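Side-chain contacts in DNA mismatch repair protein MUTS (Thermus aquaticus, PDB 1EWQ), which recognises mismatched or unpaired bases in DNA, probably starting mismatch repair, and has a weak ATPase activity: residues C[34-39]-C[108-113]; C[496-499]-C[504-507]; C[336-341]-C[346-351]; C[144-149]-C[222-227]. All coordinates share one frame; numbering follows the deposited sequence.

How the interactions relate
Interaction 1 is the only one of the four whose residues touch the DNA. At their nearest atoms, interaction 2 lies about 9 Å from the bound DNA and interaction 3 about 18 Å. Interaction 4 is farther still, its nearest atom about 26 Å from the bound DNA. Interactions 2 and 3 both lie in MutS domain III, their centres 14 Å apart, and they meet where R507 O packs on L339 CD2 at 3.9 Å. Interaction 4, whose strand belongs to domain II, follows interaction 1 of domain I along the chain, with centres 29 Å apart. Its nearest atoms come within about 6 Å of interaction 3 without touching. None of the four lies at the predicted ATP-binding loop.

Interaction 1 of 4, residues C[34-39]-C[108-113]; sequences FQVGDF and VRREVT. With nucleotides of chain A; nucleotides of chain B.
With CG beside its backbone N (chi1 -65°) and the chain extended from there to NE, R110 reaches across to F34 and V36, while F34 turns its ring to meet it through CG set opposite its own backbone N (chi1 -165°). The two side chains cross at about a right angle: F34 CZ lies 3.6 Å from R110 CD, and F34 CE2 comes to the guanidinium edge, 3.5 Å from R110 NH1. One guanidinium face rests on the backbone of Q35 and V36. Of the valine methyls, V36 CG2 comes closest, 3.0 Å from R110 NH1, with CG1 beside it. On the neighbouring loop, V108 N gives a nearly straight bond (173°) to OP1 of DC14 of chain B at 2.8 Å, and R110 NH2 is 3.6 Å from the same oxygen, so a positive group sits close to that phosphate. F39, just past the loop at G37, lays its ring over one face of DT13 of chain A, with F39 CE2 3.4 Å from DT13 C6. If F39 were an alanine, DT13 would probably lose this aromatic cover and be freer to turn. F39 and E41 begin and end the Phe-X-Glu motif, the mismatch-reading element of domain I in the MutS family.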
loop_
_atom_site.group_PDB
_atom_site.type_symbol
_atom_site.label_atom_id
_atom_site.label_comp_id
_atom_site.label_asym_id
_atom_site.label_seq_id
_atom_site.Cartn_x
_atom_site.Cartn_y
_atom_site.Cartn_z
ATOM N N PHE C 34 5.578 -0.786 27.557
ATOM C CA PHE C 34 5.921 -1.000 28.958
ATOM C C PHE C 34 6.371 -2.428 29.241
ATOM O O PHE C 34 5.560 -3.363 29.234
ATOM C CB PHE C 34 4.692 -0.656 29.802
ATOM C CG PHE C 34 4.970 -0.475 31.263
ATOM C CD1 PHE C 34 5.896 0.470 31.701
ATOM C CD2 PHE C 34 4.248 -1.199 32.209
ATOM C CE1 PHE C 34 6.099 0.693 33.063
ATOM C CE2 PHE C 34 4.438 -0.986 33.572
ATOM C CZ PHE C 34 5.367 -0.036 34.002
ATOM N N GLN C 35 7.666 -2.590 29.500
ATOM C CA GLN C 35 8.247 -3.898 29.789
ATOM C C GLN C 35 7.815 -4.492 31.135
ATOM O O GLN C 35 7.916 -3.843 32.177
ATOM C CB GLN C 35 9.772 -3.785 29.742
ATOM C CG GLN C 35 10.546 -4.686 30.705
ATOM C CD GLN C 35 10.697 -6.100 30.216
ATOM O OE1 GLN C 35 11.746 -6.728 30.401
ATOM N NE2 GLN C 35 9.645 -6.627 29.599
ATOM N N VAL C 36 7.325 -5.727 31.095
ATOM C CA VAL C 36 6.902 -6.445 32.299
ATOM C C VAL C 36 7.306 -7.890 32.049
ATOM O O VAL C 36 6.579 -8.636 31.404
ATOM C CB VAL C 36 5.364 -6.397 32.517
ATOM C CG1 VAL C 36 5.013 -6.999 33.873
ATOM C CG2 VAL C 36 4.857 -4.979 32.434
ATOM N N GLY C 37 8.471 -8.282 32.549
ATOM C CA GLY C 37 8.934 -9.637 32.316
ATOM C C GLY C 37 9.429 -9.776 30.884
ATOM O O GLY C 37 10.177 -8.926 30.397
ATOM N N ASP C 38 9.010 -10.833 30.196
ATOM C CA ASP C 38 9.438 -11.047 28.814
ATOM C C ASP C 38 8.462 -10.501 27.773
ATOM O O ASP C 38 8.419 -10.980 26.640
ATOM C CB ASP C 38 9.671 -12.531 28.562
ATOM C CG ASP C 38 10.739 -13.105 29.461
ATOM O OD1 ASP C 38 11.865 -12.561 29.485
ATOM O OD2 ASP C 38 10.451 -14.103 30.146
ATOM N N PHE C 39 7.679 -9.500 28.163
ATOM C CA PHE C 39 6.721 -8.884 27.258
ATOM C C PHE C 39 6.696 -7.363 27.386
ATOM O O PHE C 39 6.908 -6.822 28.470
ATOM C CB PHE C 39 5.299 -9.401 27.526
ATOM C CG PHE C 39 5.051 -10.804 27.052
ATOM C CD1 PHE C 39 5.533 -11.892 27.769
ATOM C CD2 PHE C 39 4.326 -11.037 25.883
ATOM C CE1 PHE C 39 5.302 -13.193 27.334
ATOM C CE2 PHE C 39 4.089 -12.339 25.437
ATOM C CZ PHE C 39 4.579 -13.419 26.166
ATOM N N VAL C 108 9.687 -3.351 40.281
ATOM C CA VAL C 108 10.927 -3.228 39.518
ATOM C C VAL C 108 11.066 -1.828 38.920
ATOM O O VAL C 108 10.077 -1.219 38.506
ATOM C CB VAL C 108 10.990 -4.267 38.372
ATOM C CG1 VAL C 108 12.263 -4.075 37.559
ATOM C CG2 VAL C 108 10.941 -5.675 38.943
ATOM N N ARG C 109 12.298 -1.321 38.891
ATOM C CA ARG C 109 12.569 0.004 38.337
ATOM C C ARG C 109 12.316 0.010 36.831
ATOM O O ARG C 109 12.927 -0.763 36.089
ATOM C CB ARG C 109 14.028 0.418 38.588
ATOM C CG ARG C 109 14.448 0.546 40.055
ATOM C CD ARG C 109 15.940 0.892 40.162
ATOM N NE ARG C 109 16.449 0.829 41.531
ATOM C CZ ARG C 109 17.740 0.907 41.855
ATOM N NH1 ARG C 109 18.651 1.053 40.901
ATOM N NH2 ARG C 109 18.120 0.841 43.128
ATOM N N ARG C 110 11.416 0.880 36.383
ATOM C CA ARG C 110 11.112 0.991 34.961
ATOM C C ARG C 110 11.145 2.438 34.499
ATOM O O ARG C 110 10.538 3.323 35.110
ATOM C CB ARG C 110 9.754 0.362 34.653
ATOM C CG ARG C 110 9.773 -1.123 34.908
ATOM C CD ARG C 110 8.441 -1.807 34.694
ATOM N NE ARG C 110 8.499 -3.139 35.280
ATOM C CZ ARG C 110 7.504 -4.015 35.275
ATOM N NH1 ARG C 110 6.349 -3.705 34.704
ATOM N NH2 ARG C 110 7.665 -5.200 35.847
ATOM N N GLU C 111 11.877 2.664 33.413
ATOM C CA GLU C 111 12.024 3.988 32.837
ATOM C C GLU C 111 12.123 3.842 31.324
ATOM O O GLU C 111 12.365 2.753 30.806
ATOM C CB GLU C 111 13.307 4.645 33.354
ATOM C CG GLU C 111 13.557 4.460 34.843
ATOM C CD GLU C 111 14.963 4.861 35.249
ATOM O OE1 GLU C 111 15.929 4.300 34.690
ATOM O OE2 GLU C 111 15.103 5.735 36.131
ATOM N N VAL C 112 11.940 4.951 30.621
ATOM C CA VAL C 112 12.038 4.949 29.174
ATOM C C VAL C 112 13.522 4.972 28.821
ATOM O O VAL C 112 14.228 5.917 29.144
ATOM C CB VAL C 112 11.336 6.180 28.576
ATOM C CG1 VAL C 112 11.487 6.182 27.061
ATOM C CG2 VAL C 112 9.863 6.169 28.963
ATOM N N THR C 113 13.989 3.917 28.165
ATOM C CA THR C 113 15.394 3.802 27.782
ATOM C C THR C 113 15.725 4.464 26.449
ATOM O O THR C 113 16.853 4.904 26.231
ATOM C CB THR C 113 15.816 2.308 27.740
ATOM O OG1 THR C 113 16.118 1.874 29.070
ATOM C CG2 THR C 113 17.041 2.086 26.837
ATOM P P DT A 13 -4.007 -14.535 26.785
ATOM O OP1 DT A 13 -5.417 -14.481 26.320
ATOM O OP2 DT A 13 -3.409 -15.835 27.183
ATOM O "O5'" DT A 13 -3.083 -13.882 25.677
ATOM C "C5'" DT A 13 -2.027 -13.059 26.114
ATOM C "C4'" DT A 13 -1.644 -12.057 25.059
ATOM O "O4'" DT A 13 -0.919 -11.044 25.775
ATOM C "C3'" DT A 13 -0.681 -12.627 24.024
ATOM O "O3'" DT A 13 -0.851 -12.002 22.747
ATOM C "C2'" DT A 13 0.688 -12.377 24.634
ATOM C "C1'" DT A 13 0.476 -11.199 25.587
ATOM N N1 DT A 13 1.079 -11.377 26.928
ATOM C C2 DT A 13 1.365 -10.247 27.658
ATOM O O2 DT A 13 1.114 -9.119 27.267
ATOM N N3 DT A 13 1.957 -10.484 28.872
ATOM C C4 DT A 13 2.277 -11.709 29.419
ATOM O O4 DT A 13 2.834 -11.761 30.507
ATOM C C5 DT A 13 1.919 -12.855 28.618
ATOM C C7 DT A 13 2.190 -14.227 29.150
ATOM C C6 DT A 13 1.352 -12.636 27.424
ATOM P P DC B 14 7.296 -6.520 39.638
ATOM O OP1 DC B 14 7.579 -5.071 39.461
ATOM O OP2 DC B 14 7.959 -7.268 40.740
ATOM O "O5'" DC B 14 5.713 -6.674 39.745
ATOM C "C5'" DC B 14 4.883 -6.227 38.675
ATOM C "C4'" DC B 14 3.436 -6.566 38.941
ATOM O "O4'" DC B 14 3.263 -8.003 39.015
ATOM C "C3'" DC B 14 2.870 -6.001 40.243
ATOM O "O3'" DC B 14 1.532 -5.547 40.008
ATOM C "C2'" DC B 14 2.879 -7.200 41.176
ATOM C "C1'" DC B 14 2.587 -8.344 40.218
ATOM N N1 DC B 14 3.045 -9.686 40.646
ATOM C C2 DC B 14 2.096 -10.722 40.769
ATOM O O2 DC B 14 0.897 -10.472 40.555
ATOM N N3 DC B 14 2.510 -11.962 41.120
ATOM C C4 DC B 14 3.803 -12.190 41.353
ATOM N N4 DC B 14 4.169 -13.434 41.676
ATOM C C5 DC B 14 4.784 -11.153 41.262
ATOM C C6 DC B 14 4.365 -9.930 40.907
ATOM P P DC B 12 11.027 -17.284 33.923
ATOM O OP1 DC B 12 12.280 -17.186 33.141
ATOM O OP2 DC B 12 11.020 -18.021 35.217
ATOM O "O5'" DC B 12 10.502 -15.801 34.160
ATOM C "C5'" DC B 12 10.613 -14.836 33.119
ATOM C "C4'" DC B 12 9.969 -13.534 33.529
ATOM O "O4'" DC B 12 8.536 -13.699 33.622
ATOM C "C3'" DC B 12 10.424 -12.963 34.867
ATOM O "O3'" DC B 12 10.528 -11.545 34.728
ATOM C "C2'" DC B 12 9.305 -13.356 35.820
ATOM C "C1'" DC B 12 8.068 -13.367 34.922
ATOM N N1 DC B 12 7.050 -14.372 35.274
ATOM C C2 DC B 12 5.697 -14.090 35.023
ATOM O O2 DC B 12 5.384 -12.971 34.598
ATOM N N3 DC B 12 4.767 -15.044 35.257
ATOM C C4 DC B 12 5.135 -16.228 35.746
ATOM N N4 DC B 12 4.184 -17.141 35.944
ATOM C C5 DC B 12 6.497 -16.529 36.053
ATOM C C6 DC B 12 7.413 -15.580 35.805
#

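Interaction 2 of 4, residues C[496-499]-C[504-507]; sequences RRRE and LEVR
R498 and E505 supply most of the buried surface of this contact, in almost equal shares, though they stand seven residues, about two turns, apart on the same helix, 479-511. R498 sets out from the helix with CB directed away from the 504-507 segment, and its chain bends at chi2 (84°) and chi3 so that the guanidinium swings along the helix toward E505. E505 does the opposite: its CB points toward 496-499, and the chain runs extended to the carboxylate. The ends join in a salt bridge, R498 NH2 to E505 OE2 at 3.1 Å, with an N-H...O angle of 152°. OE2 lies at the edge of the guanidinium, close to its plane, but the nitrogen approaches from well above the carboxylate plane, and the two flat groups are turned 70° against each other. E505, exposed at the surface, takes part through this one hydrogen bond: E505 OE1 stays 4.0 Å from R498 NH2. The same arginine also forms salt bridges through NH1 to D405 and through NH2 to E501, and packs on L408 and L411 of helix 406-433. Three acids thus gather round one positive group, which probably offsets their mutual repulsion and favours their ionised forms.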
loop_
_atom_site.group_PDB
_atom_site.type_symbol
_atom_site.label_atom_id
_atom_site.label_comp_id
_atom_site.label_asym_id
_atom_site.label_seq_id
_atom_site.Cartn_x
_atom_site.Cartn_y
_atom_site.Cartn_z
ATOM N N ARG C 496 26.611 -16.737 33.665
ATOM C CA ARG C 496 25.966 -15.672 32.897
ATOM C C ARG C 496 26.598 -14.329 33.246
ATOM O O ARG C 496 26.816 -13.498 32.371
ATOM C CB ARG C 496 24.463 -15.599 33.177
ATOM C CG ARG C 496 23.647 -16.732 32.589
ATOM C CD ARG C 496 22.155 -16.474 32.783
ATOM N NE ARG C 496 21.447 -17.676 33.215
ATOM C CZ ARG C 496 21.437 -18.137 34.463
ATOM N NH1 ARG C 496 22.092 -17.496 35.418
ATOM N NH2 ARG C 496 20.774 -19.244 34.752
ATOM N N ARG C 497 26.888 -14.125 34.530
ATOM C CA ARG C 497 27.498 -12.882 34.985
ATOM C C ARG C 497 28.869 -12.660 34.370
ATOM O O ARG C 497 29.074 -11.708 33.618
ATOM C CB ARG C 497 27.650 -12.854 36.511
ATOM C CG ARG C 497 28.297 -11.551 36.975
ATOM C CD ARG C 497 28.481 -11.428 38.472
ATOM N NE ARG C 497 28.868 -10.057 38.807
ATOM C CZ ARG C 497 29.090 -9.610 40.042
ATOM N NH1 ARG C 497 28.969 -10.431 41.076
ATOM N NH2 ARG C 497 29.415 -8.335 40.244
ATOM N N ARG C 498 29.808 -13.536 34.711
ATOM C CA ARG C 498 31.171 -13.446 34.200
ATOM C C ARG C 498 31.213 -13.324 32.681
ATOM O O ARG C 498 31.986 -12.537 32.140
ATOM C CB ARG C 498 31.978 -14.674 34.635
ATOM C CG ARG C 498 33.271 -14.908 33.852
ATOM C CD ARG C 498 34.455 -14.091 34.375
ATOM N NE ARG C 498 34.238 -12.650 34.371
ATOM C CZ ARG C 498 35.167 -11.756 34.044
ATOM N NH1 ARG C 498 36.378 -12.150 33.689
ATOM N NH2 ARG C 498 34.886 -10.464 34.079
ATOM N N GLU C 499 30.384 -14.100 31.994
ATOM C CA GLU C 499 30.381 -14.055 30.538
ATOM C C GLU C 499 29.909 -12.704 30.001
ATOM O O GLU C 499 30.404 -12.242 28.979
ATOM C CB GLU C 499 29.535 -15.193 29.967
ATOM C CG GLU C 499 29.677 -15.338 28.458
ATOM C CD GLU C 499 29.231 -16.697 27.958
ATOM O OE1 GLU C 499 28.186 -17.190 28.443
ATOM O OE2 GLU C 499 29.916 -17.261 27.075
ATOM N N LEU C 504 31.468 -7.349 27.713
ATOM C CA LEU C 504 31.639 -5.909 27.886
ATOM C C LEU C 504 33.103 -5.481 27.817
ATOM O O LEU C 504 33.418 -4.457 27.219
ATOM C CB LEU C 504 31.019 -5.454 29.211
ATOM C CG LEU C 504 29.490 -5.577 29.229
ATOM C CD1 LEU C 504 28.927 -5.124 30.570
ATOM C CD2 LEU C 504 28.912 -4.731 28.095
ATOM N N GLU C 505 33.993 -6.267 28.417
ATOM C CA GLU C 505 35.418 -5.954 28.405
ATOM C C GLU C 505 35.935 -6.009 26.967
ATOM O O GLU C 505 36.658 -5.122 26.520
ATOM C CB GLU C 505 36.193 -6.944 29.298
ATOM C CG GLU C 505 35.741 -6.940 30.777
ATOM C CD GLU C 505 36.393 -8.035 31.637
ATOM O OE1 GLU C 505 37.049 -8.951 31.080
ATOM O OE2 GLU C 505 36.232 -7.982 32.883
ATOM N N VAL C 506 35.553 -7.054 26.241
ATOM C CA VAL C 506 35.969 -7.217 24.850
ATOM C C VAL C 506 35.375 -6.092 23.995
ATOM O O VAL C 506 36.041 -5.547 23.112
ATOM C CB VAL C 506 35.510 -8.587 24.295
ATOM C CG1 VAL C 506 35.937 -8.741 22.842
ATOM C CG2 VAL C 506 36.106 -9.709 25.140
ATOM N N ARG C 507 34.122 -5.745 24.269
ATOM C CA ARG C 507 33.446 -4.684 23.534
ATOM C C ARG C 507 34.204 -3.373 23.719
ATOM O O ARG C 507 34.422 -2.629 22.763
ATOM C CB ARG C 507 32.014 -4.531 24.038
ATOM C CG ARG C 507 31.234 -3.414 23.364
ATOM C CD ARG C 507 30.304 -2.769 24.376
ATOM N NE ARG C 507 28.911 -3.117 24.181
ATOM C CZ ARG C 507 27.943 -2.797 25.034
ATOM N NH1 ARG C 507 28.226 -2.126 26.147
ATOM N NH2 ARG C 507 26.688 -3.129 24.766
#

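Interaction 3 of 4, residues C[336-341]-C[346-351]; sequences ATRLEL and PKDLGA
R338 faces D348 across the short loop that joins helix 332-340 to helix 346-366. Its CB already points toward the second helix, and CG continues beside the backbone N (chi1 -71°), meeting nothing of the other segment. CD is the first atom to approach, 4.0 Å from D348 OD2. A bend at chi3 then turns NE onto the same oxygen, where R338 NE and D348 OD2 form a salt bridge at 3.3 Å with an almost straight N-H...O angle of 168°. Beyond it the chain passes by: R338 CZ and NH2 each remain 4.2 Å from D348 OD2. The oxygen lies in the plane of the guanidinium, at its edge, and is met on its syn side though tilted out of the carboxylate plane, the two groups being 64° apart. D348, third residue of its helix, also takes the backbone N of S345 just before the helix on OD2, as an acid in the first turn commonly does, so two donors grip one oxygen. With a methionine in place of R338, D348 would probably lose the charge facing it across the loop, with the bond to S345 N left. Alongside, L339 CD2 and L349 CD2 approach to 4.4 Å, and both leucines pack on A510 of helix 479-511. The R338-D348 bridge links the end of helix 332-340 to the start of helix 346-366, across the turn of this helical hairpin.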
loop_
_atom_site.group_PDB
_atom_site.type_symbol
_atom_site.label_atom_id
_atom_site.label_comp_id
_atom_site.label_asym_id
_atom_site.label_seq_id
_atom_site.Cartn_x
_atom_site.Cartn_y
_atom_site.Cartn_z
ATOM N N ALA C 336 30.894 1.530 14.257
ATOM C CA ALA C 336 31.680 2.407 15.116
ATOM C C ALA C 336 30.761 3.225 16.029
ATOM O O ALA C 336 31.019 3.355 17.232
ATOM C CB ALA C 336 32.530 3.340 14.259
ATOM N N THR C 337 29.688 3.759 15.443
ATOM C CA THR C 337 28.703 4.568 16.161
ATOM C C THR C 337 28.024 3.775 17.275
ATOM O O THR C 337 27.845 4.282 18.388
ATOM C CB THR C 337 27.606 5.111 15.203
ATOM O OG1 THR C 337 28.214 5.877 14.152
ATOM C CG2 THR C 337 26.621 5.999 15.960
ATOM N N ARG C 338 27.632 2.537 16.981
ATOM C CA ARG C 338 26.990 1.712 17.995
ATOM C C ARG C 338 27.998 1.431 19.108
ATOM O O ARG C 338 27.644 1.413 20.288
ATOM C CB ARG C 338 26.471 0.402 17.386
ATOM C CG ARG C 338 25.262 0.600 16.474
ATOM C CD ARG C 338 24.739 -0.699 15.883
ATOM N NE ARG C 338 24.110 -1.575 16.866
ATOM C CZ ARG C 338 22.970 -1.316 17.514
ATOM N NH1 ARG C 338 22.300 -0.186 17.302
ATOM N NH2 ARG C 338 22.485 -2.209 18.375
ATOM N N LEU C 339 29.256 1.217 18.730
ATOM C CA LEU C 339 30.306 0.977 19.707
ATOM C C LEU C 339 30.442 2.195 20.618
ATOM O O LEU C 339 30.420 2.066 21.841
ATOM C CB LEU C 339 31.648 0.704 19.013
ATOM C CG LEU C 339 31.924 -0.731 18.533
ATOM C CD1 LEU C 339 33.139 -0.765 17.626
ATOM C CD2 LEU C 339 32.123 -1.637 19.750
ATOM N N GLU C 340 30.577 3.374 20.010
ATOM C CA GLU C 340 30.745 4.615 20.765
ATOM C C GLU C 340 29.557 4.909 21.675
ATOM O O GLU C 340 29.729 5.490 22.745
ATOM C CB GLU C 340 30.957 5.812 19.817
ATOM C CG GLU C 340 32.190 5.711 18.927
ATOM C CD GLU C 340 32.178 6.711 17.779
ATOM O OE1 GLU C 340 31.081 7.153 17.378
ATOM O OE2 GLU C 340 33.265 7.041 17.259
ATOM N N LEU C 341 28.360 4.516 21.247
ATOM C CA LEU C 341 27.146 4.754 22.020
ATOM C C LEU C 341 26.830 3.659 23.040
ATOM O O LEU C 341 25.796 3.711 23.695
ATOM C CB LEU C 341 25.945 4.923 21.076
ATOM C CG LEU C 341 25.909 6.224 20.269
ATOM C CD1 LEU C 341 24.772 6.206 19.255
ATOM C CD2 LEU C 341 25.759 7.389 21.230
ATOM N N PRO C 346 26.811 -8.605 20.651
ATOM C CA PRO C 346 27.813 -9.632 20.380
ATOM C C PRO C 346 27.818 -9.950 18.883
ATOM O O PRO C 346 28.822 -10.386 18.332
ATOM C CB PRO C 346 27.372 -10.805 21.264
ATOM C CG PRO C 346 25.948 -10.467 21.665
ATOM C CD PRO C 346 25.939 -8.989 21.769
ATOM N N LYS C 347 26.690 -9.703 18.231
ATOM C CA LYS C 347 26.573 -9.935 16.800
ATOM C C LYS C 347 27.446 -8.906 16.060
ATOM O O LYS C 347 28.126 -9.230 15.073
ATOM C CB LYS C 347 25.121 -9.773 16.359
ATOM C CG LYS C 347 24.815 -10.403 15.022
ATOM C CD LYS C 347 24.685 -11.924 15.183
ATOM C CE LYS C 347 23.498 -12.283 16.085
ATOM N NZ LYS C 347 23.306 -13.764 16.190
ATOM N N ASP C 348 27.428 -7.665 16.540
ATOM C CA ASP C 348 28.236 -6.628 15.912
ATOM C C ASP C 348 29.709 -6.989 15.995
ATOM O O ASP C 348 30.443 -6.784 15.034
ATOM C CB ASP C 348 27.989 -5.265 16.568
ATOM C CG ASP C 348 26.596 -4.737 16.293
ATOM O OD1 ASP C 348 26.160 -4.816 15.130
ATOM O OD2 ASP C 348 25.938 -4.244 17.229
ATOM N N LEU C 349 30.146 -7.534 17.130
ATOM C CA LEU C 349 31.557 -7.909 17.282
ATOM C C LEU C 349 31.952 -9.041 16.332
ATOM O O LEU C 349 33.093 -9.110 15.878
ATOM C CB LEU C 349 31.863 -8.318 18.731
ATOM C CG LEU C 349 31.651 -7.224 19.794
ATOM C CD1 LEU C 349 31.982 -7.777 21.168
ATOM C CD2 LEU C 349 32.526 -6.017 19.494
ATOM N N GLY C 350 31.009 -9.932 16.036
ATOM C CA GLY C 350 31.306 -11.021 15.124
ATOM C C GLY C 350 31.534 -10.428 13.750
ATOM O O GLY C 350 32.535 -10.716 13.086
ATOM N N ALA C 351 30.599 -9.581 13.326
ATOM C CA ALA C 351 30.709 -8.923 12.029
ATOM C C ALA C 351 31.996 -8.091 11.990
ATOM O O ALA C 351 32.685 -8.050 10.975
ATOM C CB ALA C 351 29.489 -8.034 11.789
#

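Interaction 4 of 4, residues C[144-149]-C[222-227]; sequences GLAFLD and GALLAY
Strand 144-149 and helix 222-227 run roughly in the same direction, 29° apart with axes 8.6 Å from each other at closest approach, and L148 and L224 have the nearest CA atoms. L224 does most of the touching. CG stands beside the helix backbone N (chi1 -69°), which carries the CD1 methyl down onto the strand. There L224 CD1 presses against A146 CB at 3.4 Å, tighter than usual for two carbons, and also reaches the backbone at F147 N, 3.6 Å away. L148 comes in next to it, its CB 4.0 Å from L224 CD1. The small side chain of A146 thus lets the leucine reach the backbone itself. F147 points its CB away from the helix, and its ring stacks with H173 on the other side of the sheet, where L145 and F147 pack on helix 163-173. A mixed sheet with a helix packed on each face is consistent with the RNase H-like fold of the MutS connector domain, domain II.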
loop_
_atom_site.group_PDB
_atom_site.type_symbol
_atom_site.label_atom_id
_atom_site.label_comp_id
_atom_site.label_asym_id
_atom_site.label_seq_id
_atom_site.Cartn_x
_atom_site.Cartn_y
_atom_site.Cartn_z
ATOM N N GLY C 144 17.375 28.457 7.992
ATOM C CA GLY C 144 18.349 27.517 8.516
ATOM C C GLY C 144 17.870 26.091 8.302
ATOM O O GLY C 144 16.736 25.762 8.621
ATOM N N LEU C 145 18.739 25.245 7.761
ATOM C CA LEU C 145 18.400 23.851 7.485
ATOM C C LEU C 145 19.570 23.004 7.975
ATOM O O LEU C 145 20.717 23.238 7.577
ATOM C CB LEU C 145 18.237 23.662 5.974
ATOM C CG LEU C 145 17.429 22.519 5.341
ATOM C CD1 LEU C 145 18.109 22.130 4.035
ATOM C CD2 LEU C 145 17.319 21.334 6.255
ATOM N N ALA C 146 19.290 22.032 8.844
ATOM C CA ALA C 146 20.344 21.163 9.365
ATOM C C ALA C 146 19.907 19.710 9.369
ATOM O O ALA C 146 18.734 19.398 9.556
ATOM C CB ALA C 146 20.751 21.591 10.769
ATOM N N PHE C 147 20.866 18.820 9.151
ATOM C CA PHE C 147 20.599 17.398 9.120
ATOM C C PHE C 147 21.473 16.662 10.118
ATOM O O PHE C 147 22.581 17.092 10.440
ATOM C CB PHE C 147 20.888 16.816 7.731
ATOM C CG PHE C 147 20.073 17.422 6.633
ATOM C CD1 PHE C 147 20.598 18.422 5.841
ATOM C CD2 PHE C 147 18.773 16.983 6.389
ATOM C CE1 PHE C 147 19.842 18.990 4.810
ATOM C CE2 PHE C 147 18.015 17.542 5.369
ATOM C CZ PHE C 147 18.551 18.548 4.578
ATOM N N LEU C 148 20.958 15.544 10.597
ATOM C CA LEU C 148 21.691 14.689 11.513
ATOM C C LEU C 148 21.325 13.255 11.176
ATOM O O LEU C 148 20.147 12.937 11.008
ATOM C CB LEU C 148 21.319 14.957 12.979
ATOM C CG LEU C 148 21.921 13.949 13.975
ATOM C CD1 LEU C 148 23.463 14.032 13.951
ATOM C CD2 LEU C 148 21.404 14.240 15.390
ATOM N N ASP C 149 22.344 12.408 11.038
ATOM C CA ASP C 149 22.130 10.990 10.789
ATOM C C ASP C 149 22.711 10.401 12.055
ATOM O O ASP C 149 23.931 10.286 12.212
ATOM C CB ASP C 149 22.906 10.484 9.569
ATOM C CG ASP C 149 22.592 9.029 9.251
ATOM O OD1 ASP C 149 22.315 8.262 10.202
ATOM O OD2 ASP C 149 22.636 8.650 8.053
ATOM N N GLY C 222 20.249 23.169 17.285
ATOM C CA GLY C 222 19.821 22.947 18.653
ATOM C C GLY C 222 18.680 21.954 18.679
ATOM O O GLY C 222 18.634 21.046 19.520
ATOM N N ALA C 223 17.755 22.122 17.738
ATOM C CA ALA C 223 16.607 21.237 17.640
ATOM C C ALA C 223 17.046 19.796 17.401
ATOM O O ALA C 223 16.563 18.877 18.064
ATOM C CB ALA C 223 15.686 21.694 16.520
ATOM N N LEU C 224 17.967 19.600 16.460
ATOM C CA LEU C 224 18.447 18.255 16.147
ATOM C C LEU C 224 19.070 17.585 17.367
ATOM O O LEU C 224 18.763 16.432 17.674
ATOM C CB LEU C 224 19.470 18.305 15.006
ATOM C CG LEU C 224 18.963 18.668 13.603
ATOM C CD1 LEU C 224 20.152 18.819 12.664
ATOM C CD2 LEU C 224 18.015 17.583 13.079
ATOM N N LEU C 225 19.931 18.323 18.067
ATOM C CA LEU C 225 20.605 17.807 19.249
ATOM C C LEU C 225 19.667 17.523 20.421
ATOM O O LEU C 225 19.818 16.514 21.110
ATOM C CB LEU C 225 21.719 18.767 19.685
ATOM C CG LEU C 225 22.937 18.816 18.751
ATOM C CD1 LEU C 225 23.878 19.929 19.179
ATOM C CD2 LEU C 225 23.653 17.467 18.766
ATOM N N ALA C 226 18.694 18.399 20.646
ATOM C CA ALA C 226 17.764 18.197 21.749
ATOM C C ALA C 226 16.892 16.986 21.461
ATOM O O ALA C 226 16.664 16.149 22.336
ATOM C CB ALA C 226 16.894 19.435 21.945
ATOM N N TYR C 227 16.412 16.887 20.227
ATOM C CA TYR C 227 15.552 15.777 19.835
ATOM C C TYR C 227 16.277 14.422 19.843
ATOM O O TYR C 227 15.813 13.475 20.466
ATOM C CB TYR C 227 14.959 16.046 18.449
ATOM C CG TYR C 227 13.780 15.168 18.102
ATOM C CD1 TYR C 227 12.534 15.371 18.698
ATOM C CD2 TYR C 227 13.914 14.114 17.196
ATOM C CE1 TYR C 227 11.454 14.551 18.405
ATOM C CE2 TYR C 227 12.833 13.280 16.891
ATOM C CZ TYR C 227 11.608 13.508 17.503
ATOM O OH TYR C 227 10.543 12.683 17.224
#